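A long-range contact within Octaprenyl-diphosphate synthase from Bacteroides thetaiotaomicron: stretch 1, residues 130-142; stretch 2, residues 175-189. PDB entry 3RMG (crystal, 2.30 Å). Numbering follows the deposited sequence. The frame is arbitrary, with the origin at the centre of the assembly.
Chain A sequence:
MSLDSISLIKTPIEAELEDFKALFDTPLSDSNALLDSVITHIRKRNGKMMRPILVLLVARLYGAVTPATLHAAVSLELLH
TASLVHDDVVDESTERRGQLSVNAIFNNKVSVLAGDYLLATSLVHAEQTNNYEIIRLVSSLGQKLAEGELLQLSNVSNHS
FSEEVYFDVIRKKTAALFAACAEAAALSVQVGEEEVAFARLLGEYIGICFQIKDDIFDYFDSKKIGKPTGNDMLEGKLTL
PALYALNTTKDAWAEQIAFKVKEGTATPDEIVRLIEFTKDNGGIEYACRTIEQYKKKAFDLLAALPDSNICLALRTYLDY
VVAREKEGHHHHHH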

ATOM      1  N   ASN A 130      -6.473  16.781   7.379  1.00 48.94           N
ATOM      2  CA  ASN A 130      -7.854  17.253   7.288  1.00 50.76           C
ATOM      3  C   ASN A 130      -8.114  18.050   6.017  1.00 47.80           C
ATOM      4  O   ASN A 130      -8.915  18.982   6.021  1.00 49.11           O
ATOM      5  CB  ASN A 130      -8.233  18.092   8.514  1.00 49.30           C
ATOM      6  CG  ASN A 130      -7.977  17.359   9.834  1.00 60.80           C
ATOM      7  OD1 ASN A 130      -8.370  16.200  10.011  1.00 64.11           O
ATOM      8  ND2 ASN A 130      -7.319  18.041  10.772  1.00 65.46           N
ATOM      9  N   ASN A 131      -7.444  17.686   4.928  1.00 44.00           N
ATOM     10  CA  ASN A 131      -7.627  18.397   3.664  1.00 44.25           C
ATOM     11  C   ASN A 131      -7.858  17.412   2.516  1.00 46.40           C
ATOM     12  O   ASN A 131      -7.014  16.559   2.242  1.00 48.85           O
ATOM     13  CB  ASN A 131      -6.438  19.336   3.399  1.00 43.33           C
ATOM     14  CG  ASN A 131      -6.603  20.169   2.136  1.00 48.30           C
ATOM     15  OD1 ASN A 131      -7.215  19.735   1.161  1.00 64.13           O
ATOM     16  ND2 ASN A 131      -6.044  21.372   2.149  1.00 56.15           N
ATOM     17  N   TYR A 132      -9.012  17.532   1.862  1.00 49.43           N
ATOM     18  CA  TYR A 132      -9.462  16.546   0.868  1.00 48.84           C
ATOM     19  C   TYR A 132      -8.556  16.496  -0.346  1.00 47.80           C
ATOM     20  O   TYR A 132      -8.200  15.408  -0.845  1.00 46.86           O
ATOM     21  CB  TYR A 132     -10.901  16.845   0.412  1.00 41.75           C
ATOM     22  CG  TYR A 132     -11.963  16.346   1.380  1.00 54.51           C
ATOM     23  CD1 TYR A 132     -12.138  14.984   1.609  1.00 51.38           C
ATOM     24  CD2 TYR A 132     -12.786  17.234   2.059  1.00 65.44           C
ATOM     25  CE1 TYR A 132     -13.092  14.521   2.494  1.00 64.78           C
ATOM     26  CE2 TYR A 132     -13.755  16.780   2.947  1.00 75.00           C
ATOM     27  CZ  TYR A 132     -13.901  15.423   3.161  1.00 78.00           C
ATOM     28  OH  TYR A 132     -14.860  14.971   4.043  1.00 81.03           O
ATOM     29  N   GLU A 133      -8.202  17.682  -0.826  1.00 47.79           N
ATOM     30  CA  GLU A 133      -7.364  17.818  -2.003  1.00 43.89           C
ATOM     31  C   GLU A 133      -6.037  17.134  -1.760  1.00 43.36           C
ATOM     32  O   GLU A 133      -5.492  16.452  -2.638  1.00 47.08           O
ATOM     33  CB  GLU A 133      -7.163  19.284  -2.316  1.00 47.66           C
ATOM     34  CG  GLU A 133      -8.491  20.038  -2.381  1.00 58.47           C
ATOM     35  CD  GLU A 133      -8.437  21.240  -3.290  1.00 77.49           C
ATOM     36  OE1 GLU A 133      -7.998  21.090  -4.453  1.00 86.78           O
ATOM     37  OE2 GLU A 133      -8.842  22.336  -2.842  1.00 89.39           O
ATOM     38  N   ILE A 134      -5.531  17.284  -0.549  1.00 37.77           N
ATOM     39  CA  ILE A 134      -4.248  16.703  -0.227  1.00 41.20           C
ATOM     40  C   ILE A 134      -4.425  15.204  -0.174  1.00 40.56           C
ATOM     41  O   ILE A 134      -3.563  14.445  -0.617  1.00 45.31           O
ATOM     42  CB  ILE A 134      -3.704  17.239   1.101  1.00 38.20           C
ATOM     43  CG1 ILE A 134      -3.239  18.689   0.917  1.00 37.10           C
ATOM     44  CG2 ILE A 134      -2.595  16.358   1.585  1.00 35.75           C
ATOM     45  CD1 ILE A 134      -2.851  19.395   2.232  1.00 39.37           C
ATOM     46  N   ILE A 135      -5.556  14.772   0.366  1.00 41.95           N
ATOM     47  CA  ILE A 135      -5.875  13.356   0.372  1.00 44.44           C
ATOM     48  C   ILE A 135      -5.996  12.853  -1.068  1.00 42.50           C
ATOM     49  O   ILE A 135      -5.432  11.833  -1.440  1.00 37.80           O
ATOM     50  CB  ILE A 135      -7.154  13.080   1.183  1.00 44.23           C
ATOM     51  CG1 ILE A 135      -6.903  13.425   2.666  1.00 41.22           C
ATOM     52  CG2 ILE A 135      -7.565  11.619   1.038  1.00 49.96           C
ATOM     53  CD1 ILE A 135      -8.119  13.353   3.565  1.00 38.60           C
ATOM     54  N   ARG A 136      -6.725  13.599  -1.884  1.00 46.05           N
ATOM     55  CA  ARG A 136      -6.823  13.278  -3.293  1.00 48.67           C
ATOM     56  C   ARG A 136      -5.438  13.222  -3.943  1.00 46.11           C
ATOM     57  O   ARG A 136      -5.134  12.293  -4.693  1.00 50.96           O
ATOM     58  CB  ARG A 136      -7.706  14.304  -4.002  1.00 44.19           C
ATOM     59  CG  ARG A 136      -8.395  13.775  -5.241  1.00 51.86           C
ATOM     60  CD  ARG A 136      -9.836  14.261  -5.283  1.00 60.62           C
ATOM     61  NE  ARG A 136      -9.959  15.628  -4.780  1.00 64.18           N
ATOM     62  CZ  ARG A 136     -11.062  16.136  -4.238  1.00 66.53           C
ATOM     63  NH1 ARG A 136     -12.155  15.396  -4.124  1.00 71.51           N
ATOM     64  NH2 ARG A 136     -11.075  17.391  -3.808  1.00 65.23           N
ATOM     65  N   LEU A 137      -4.595  14.209  -3.649  1.00 45.58           N
ATOM     66  CA  LEU A 137      -3.284  14.293  -4.282  1.00 40.96           C
ATOM     67  C   LEU A 137      -2.424  13.085  -3.917  1.00 39.55           C
ATOM     68  O   LEU A 137      -1.789  12.469  -4.768  1.00 40.57           O
ATOM     69  CB  LEU A 137      -2.584  15.610  -3.905  1.00 43.93           C
ATOM     70  CG  LEU A 137      -1.080  15.757  -4.176  1.00 49.02           C
ATOM     71  CD1 LEU A 137      -0.644  17.203  -4.155  1.00 43.21           C
ATOM     72  CD2 LEU A 137      -0.285  14.982  -3.147  1.00 55.03           C
ATOM     73  N   VAL A 138      -2.394  12.741  -2.642  1.00 40.05           N
ATOM     74  CA  VAL A 138      -1.523  11.661  -2.228  1.00 39.82           C
ATOM     75  C   VAL A 138      -2.041  10.338  -2.758  1.00 44.29           C
ATOM     76  O   VAL A 138      -1.264   9.484  -3.211  1.00 39.73           O
ATOM     77  CB  VAL A 138      -1.433  11.553  -0.710  1.00 41.42           C
ATOM     78  CG1 VAL A 138      -0.671  10.290  -0.346  1.00 41.01           C
ATOM     79  CG2 VAL A 138      -0.753  12.785  -0.141  1.00 38.12           C
ATOM     80  N   SER A 139      -3.356  10.142  -2.691  1.00 39.22           N
ATOM     81  CA  SER A 139      -3.870   8.854  -3.130  1.00 43.47           C
ATOM     82  C   SER A 139      -3.676   8.703  -4.639  1.00 46.77           C
ATOM     83  O   SER A 139      -3.139   7.695  -5.097  1.00 44.99           O
ATOM     84  CB  SER A 139      -5.325   8.605  -2.671  1.00 45.54           C
ATOM     85  OG  SER A 139      -6.260   9.491  -3.276  1.00 41.23           O
ATOM     86  N   SER A 140      -4.067   9.708  -5.421  1.00 47.37           N
ATOM     87  CA  SER A 140      -3.916   9.563  -6.870  1.00 49.71           C
ATOM     88  C   SER A 140      -2.453   9.391  -7.257  1.00 46.78           C
ATOM     89  O   SER A 140      -2.135   8.641  -8.175  1.00 51.51           O
ATOM     90  CB  SER A 140      -4.557  10.720  -7.634  1.00 46.16           C
ATOM     91  OG  SER A 140      -3.871  11.919  -7.380  1.00 63.09           O
ATOM     92  N   LEU A 141      -1.556  10.061  -6.546  1.00 46.21           N
ATOM     93  CA  LEU A 141      -0.130   9.883  -6.798  1.00 45.83           C
ATOM     94  C   LEU A 141       0.262   8.445  -6.526  1.00 48.93           C
ATOM     95  O   LEU A 141       1.022   7.846  -7.289  1.00 56.29           O
ATOM     96  CB  LEU A 141       0.717  10.820  -5.928  1.00 49.50           C
ATOM     97  CG  LEU A 141       2.226  10.625  -6.073  1.00 47.22           C
ATOM     98  CD1 LEU A 141       2.649  11.109  -7.439  1.00 43.88           C
ATOM     99  CD2 LEU A 141       3.019  11.350  -4.986  1.00 47.33           C
ATOM    100  N   GLY A 142      -0.237   7.891  -5.425  1.00 48.36           N
ATOM    101  CA  GLY A 142       0.006   6.487  -5.122  1.00 42.69           C
ATOM    102  C   GLY A 142      -0.387   5.637  -6.321  1.00 50.43           C
ATOM    103  O   GLY A 142       0.361   4.757  -6.756  1.00 41.87           O
ATOM    104  N   ALA A 175       9.919  13.244 -10.549  1.00 35.88           N
ATOM    105  CA  ALA A 175       9.455  14.620 -10.637  1.00 36.24           C
ATOM    106  C   ALA A 175       8.002  14.724 -10.198  1.00 38.54           C
ATOM    107  O   ALA A 175       7.557  15.782  -9.723  1.00 41.28           O
ATOM    108  CB  ALA A 175       9.645  15.164 -12.051  1.00 35.12           C
ATOM    109  N   ALA A 176       7.257  13.625 -10.343  1.00 41.75           N
ATOM    110  CA  ALA A 176       5.871  13.599  -9.883  1.00 36.50           C
ATOM    111  C   ALA A 176       5.842  13.739  -8.373  1.00 37.36           C
ATOM    112  O   ALA A 176       4.976  14.418  -7.829  1.00 40.76           O
ATOM    113  CB  ALA A 176       5.168  12.334 -10.322  1.00 35.88           C
ATOM    114  N   LEU A 177       6.811  13.119  -7.700  1.00 37.46           N
ATOM    115  CA  LEU A 177       6.912  13.226  -6.247  1.00 40.90           C
ATOM    116  C   LEU A 177       7.293  14.647  -5.812  1.00 43.43           C
ATOM    117  O   LEU A 177       6.653  15.223  -4.927  1.00 43.36           O
ATOM    118  CB  LEU A 177       7.930  12.222  -5.696  1.00 43.45           C
ATOM    119  CG  LEU A 177       8.106  12.187  -4.172  1.00 54.04           C
ATOM    120  CD1 LEU A 177       6.775  11.962  -3.459  1.00 46.17           C
ATOM    121  CD2 LEU A 177       9.116  11.107  -3.773  1.00 58.41           C
ATOM    122  N   PHE A 178       8.341  15.211  -6.415  1.00 37.46           N
ATOM    123  CA  PHE A 178       8.708  16.586  -6.103  1.00 37.85           C
ATOM    124  C   PHE A 178       7.552  17.572  -6.389  1.00 37.13           C
ATOM    125  O   PHE A 178       7.300  18.470  -5.599  1.00 34.55           O
ATOM    126  CB  PHE A 178       9.977  17.009  -6.842  1.00 34.31           C
ATOM    127  CG  PHE A 178      11.250  16.560  -6.175  1.00 42.09           C
ATOM    128  CD1 PHE A 178      11.746  15.277  -6.381  1.00 38.66           C
ATOM    129  CD2 PHE A 178      11.961  17.427  -5.353  1.00 44.72           C
ATOM    130  CE1 PHE A 178      12.928  14.866  -5.775  1.00 44.67           C
ATOM    131  CE2 PHE A 178      13.137  17.031  -4.745  1.00 45.74           C
ATOM    132  CZ  PHE A 178      13.624  15.744  -4.957  1.00 50.91           C
ATOM    133  N   ALA A 179       6.861  17.409  -7.509  1.00 36.70           N
ATOM    134  CA  ALA A 179       5.704  18.263  -7.825  1.00 35.50           C
ATOM    135  C   ALA A 179       4.626  18.087  -6.763  1.00 36.56           C
ATOM    136  O   ALA A 179       4.020  19.059  -6.306  1.00 41.53           O
ATOM    137  CB  ALA A 179       5.140  17.920  -9.203  1.00 34.74           C
ATOM    138  N   ALA A 180       4.399  16.844  -6.353  1.00 38.64           N
ATOM    139  CA  ALA A 180       3.404  16.560  -5.335  1.00 36.88           C
ATOM    140  C   ALA A 180       3.789  17.252  -4.034  1.00 40.71           C
ATOM    141  O   ALA A 180       2.951  17.865  -3.365  1.00 37.68           O
ATOM    142  CB  ALA A 180       3.252  15.054  -5.131  1.00 40.55           C
ATOM    143  N   CYS A 181       5.067  17.180  -3.677  1.00 36.11           N
ATOM    144  CA  CYS A 181       5.506  17.845  -2.456  1.00 35.97           C
ATOM    145  C   CYS A 181       5.163  19.334  -2.466  1.00 38.93           C
ATOM    146  O   CYS A 181       4.569  19.856  -1.515  1.00 40.80           O
ATOM    147  CB  CYS A 181       7.009  17.636  -2.256  1.00 41.75           C
ATOM    148  SG  CYS A 181       7.398  15.931  -1.736  1.00 48.08           S
ATOM    149  N   ALA A 182       5.549  20.020  -3.537  1.00 32.85           N
ATOM    150  CA  ALA A 182       5.323  21.452  -3.636  1.00 33.92           C
ATOM    151  C   ALA A 182       3.814  21.764  -3.681  1.00 31.80           C
ATOM    152  O   ALA A 182       3.339  22.621  -2.961  1.00 37.05           O
ATOM    153  CB  ALA A 182       6.035  22.003  -4.863  1.00 32.85           C
ATOM    154  N   GLU A 183       3.071  21.032  -4.508  1.00 28.92           N
ATOM    155  CA  GLU A 183       1.620  21.216  -4.627  1.00 32.19           C
ATOM    156  C   GLU A 183       0.916  21.058  -3.287  1.00 34.17           C
ATOM    157  O   GLU A 183       0.082  21.887  -2.901  1.00 39.47           O
ATOM    158  CB  GLU A 183       1.020  20.233  -5.644  1.00 27.86           C
ATOM    159  CG  GLU A 183      -0.446  20.565  -5.998  1.00 38.28           C
ATOM    160  CD  GLU A 183      -1.048  19.610  -7.012  1.00 44.60           C
ATOM    161  OE1 GLU A 183      -2.175  19.880  -7.454  1.00 53.13           O
ATOM    162  OE2 GLU A 183      -0.393  18.604  -7.378  1.00 42.77           O
ATOM    163  N   ALA A 184       1.248  19.986  -2.582  1.00 33.47           N
ATOM    164  CA  ALA A 184       0.718  19.750  -1.240  1.00 37.10           C
ATOM    165  C   ALA A 184       1.115  20.873  -0.282  1.00 40.02           C
ATOM    166  O   ALA A 184       0.317  21.289   0.574  1.00 37.69           O
ATOM    167  CB  ALA A 184       1.210  18.399  -0.707  1.00 37.02           C
ATOM    168  N   ALA A 185       2.343  21.373  -0.418  1.00 36.11           N
ATOM    169  CA  ALA A 185       2.772  22.483   0.439  1.00 38.80           C
ATOM    170  C   ALA A 185       1.807  23.663   0.311  1.00 35.22           C
ATOM    171  O   ALA A 185       1.400  24.221   1.317  1.00 42.01           O
ATOM    172  CB  ALA A 185       4.221  22.917   0.133  1.00 30.92           C
ATOM    173  N   ALA A 186       1.440  24.021  -0.922  1.00 33.19           N
ATOM    174  CA  ALA A 186       0.502  25.137  -1.183  1.00 38.48           C
ATOM    175  C   ALA A 186      -0.939  24.867  -0.714  1.00 36.61           C
ATOM    176  O   ALA A 186      -1.541  25.691  -0.051  1.00 43.94           O
ATOM    177  CB  ALA A 186       0.506  25.530  -2.689  1.00 31.31           C
ATOM    178  N   LEU A 187      -1.501  23.725  -1.079  1.00 36.82           N
ATOM    179  CA  LEU A 187      -2.802  23.348  -0.549  1.00 37.92           C
ATOM    180  C   LEU A 187      -2.851  23.434   0.986  1.00 40.29           C
ATOM    181  O   LEU A 187      -3.866  23.847   1.560  1.00 39.51           O
ATOM    182  CB  LEU A 187      -3.177  21.938  -0.996  1.00 36.82           C
ATOM    183  CG  LEU A 187      -3.419  21.752  -2.495  1.00 36.57           C
ATOM    184  CD1 LEU A 187      -3.323  20.265  -2.861  1.00 28.92           C
ATOM    185  CD2 LEU A 187      -4.735  22.367  -2.931  1.00 32.76           C
ATOM    186  N   SER A 188      -1.756  23.068   1.646  1.00 38.71           N
ATOM    187  CA  SER A 188      -1.733  22.993   3.112  1.00 38.70           C
ATOM    188  C   SER A 188      -1.884  24.346   3.792  1.00 45.15           C
ATOM    189  O   SER A 188      -2.263  24.405   4.955  1.00 49.08           O
ATOM    190  CB  SER A 188      -0.453  22.314   3.609  1.00 38.17           C
ATOM    191  OG  SER A 188       0.654  23.204   3.571  1.00 39.61           O
ATOM    192  N   VAL A 189      -1.573  25.421   3.071  1.00 48.25           N
ATOM    193  CA  VAL A 189      -1.725  26.781   3.590  1.00 46.43           C
ATOM    194  C   VAL A 189      -2.883  27.463   2.875  1.00 48.79           C
ATOM    195  O   VAL A 189      -3.111  28.655   3.017  1.00 48.88           O
ATOM    196  CB  VAL A 189      -0.415  27.624   3.459  1.00 48.93           C
ATOM    197  CG1 VAL A 189       0.708  27.007   4.293  1.00 49.67           C
ATOM    198  CG2 VAL A 189       0.034  27.726   2.011  1.00 45.97           C
TER

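The helix that starts at Tyr 132 packs against the helical part of the second stretch in a nearly antiparallel arrangement, with an angle of 169° between their N-to-C directions and axes that approach to 9.6 Å. The contact buries 485 Å² in total and is largely apolar, with polar side chains contributing smaller areas; Leu 187, Leu 137 and Leu 141 bury the most surface.

Leu 137 lies at the centre. Its CA-to-CB bond points toward the partner helix, and the side chain (chi1 t, chi2 t) fits as a knob into a hole formed by Ala 180, Glu 183, Ala 184 and Leu 187. Two sides of this hole are alanines, whose single methyl groups let the leucine reach close to the opposing backbone: Leu 137 CD1 lies 3.7 Å from Ala 180 O and 3.7 Å from Ala 184 N. Methyl contacts complete the fit, with Leu 137 CD2 4.1 Å from Ala 180 CB and Leu 137 CD1 4.1 Å from Ala 184 CB. Glu 183 contributes through its extended side chain, which brings OE2 to 3.5 Å from Leu 137 CD1. Its CA-to-CB bond points sideways, so the reach comes from the length of the chain, and the partly exposed position suits a carboxylate.

One turn further along, Leu 141 also points toward the second helix, but with chi2 in p. Its CD2 atom rests 3.7 Å from Ala 180 CB and 4.1 Å from Leu 177 CD1, while its CD1 atom lies 4.0 Å from Ala 176 CB. Ala 180 thus touches both Leu 137 and Leu 141, its small side chain leaving room for each.

Leu 187 buries 89 Å² against the first stretch near the other end of the interface. With chi1 m and chi2 t, it directs CD1 to 4.3 Å from Leu 137 CD1, and its CB lies 3.8 Å from Ile 134 CG1. The aliphatic chain of Ile 134 continues past this point, its CD1 lying 4.0 Å from Ala 184 O and 3.9 Å from Ser 188 CA; here the backbones come close, the CA atoms of Ile 134 and Ala 184 being 5.9 Å apart. At the exposed margin, Glu 133 OE1 comes within 3.8 Å of Leu 187 CD2.

Asn 131 closes this end. As N-cap of the first helix, its OD1 accepts weak hydrogen bonds from Glu 133 N (3.0 Å) and Ile 134 N (3.4 Å), a role suited to its short polar side chain. The same amide places ND2 3.3 Å from Leu 187 O, beside the C-terminal end of the second stretch.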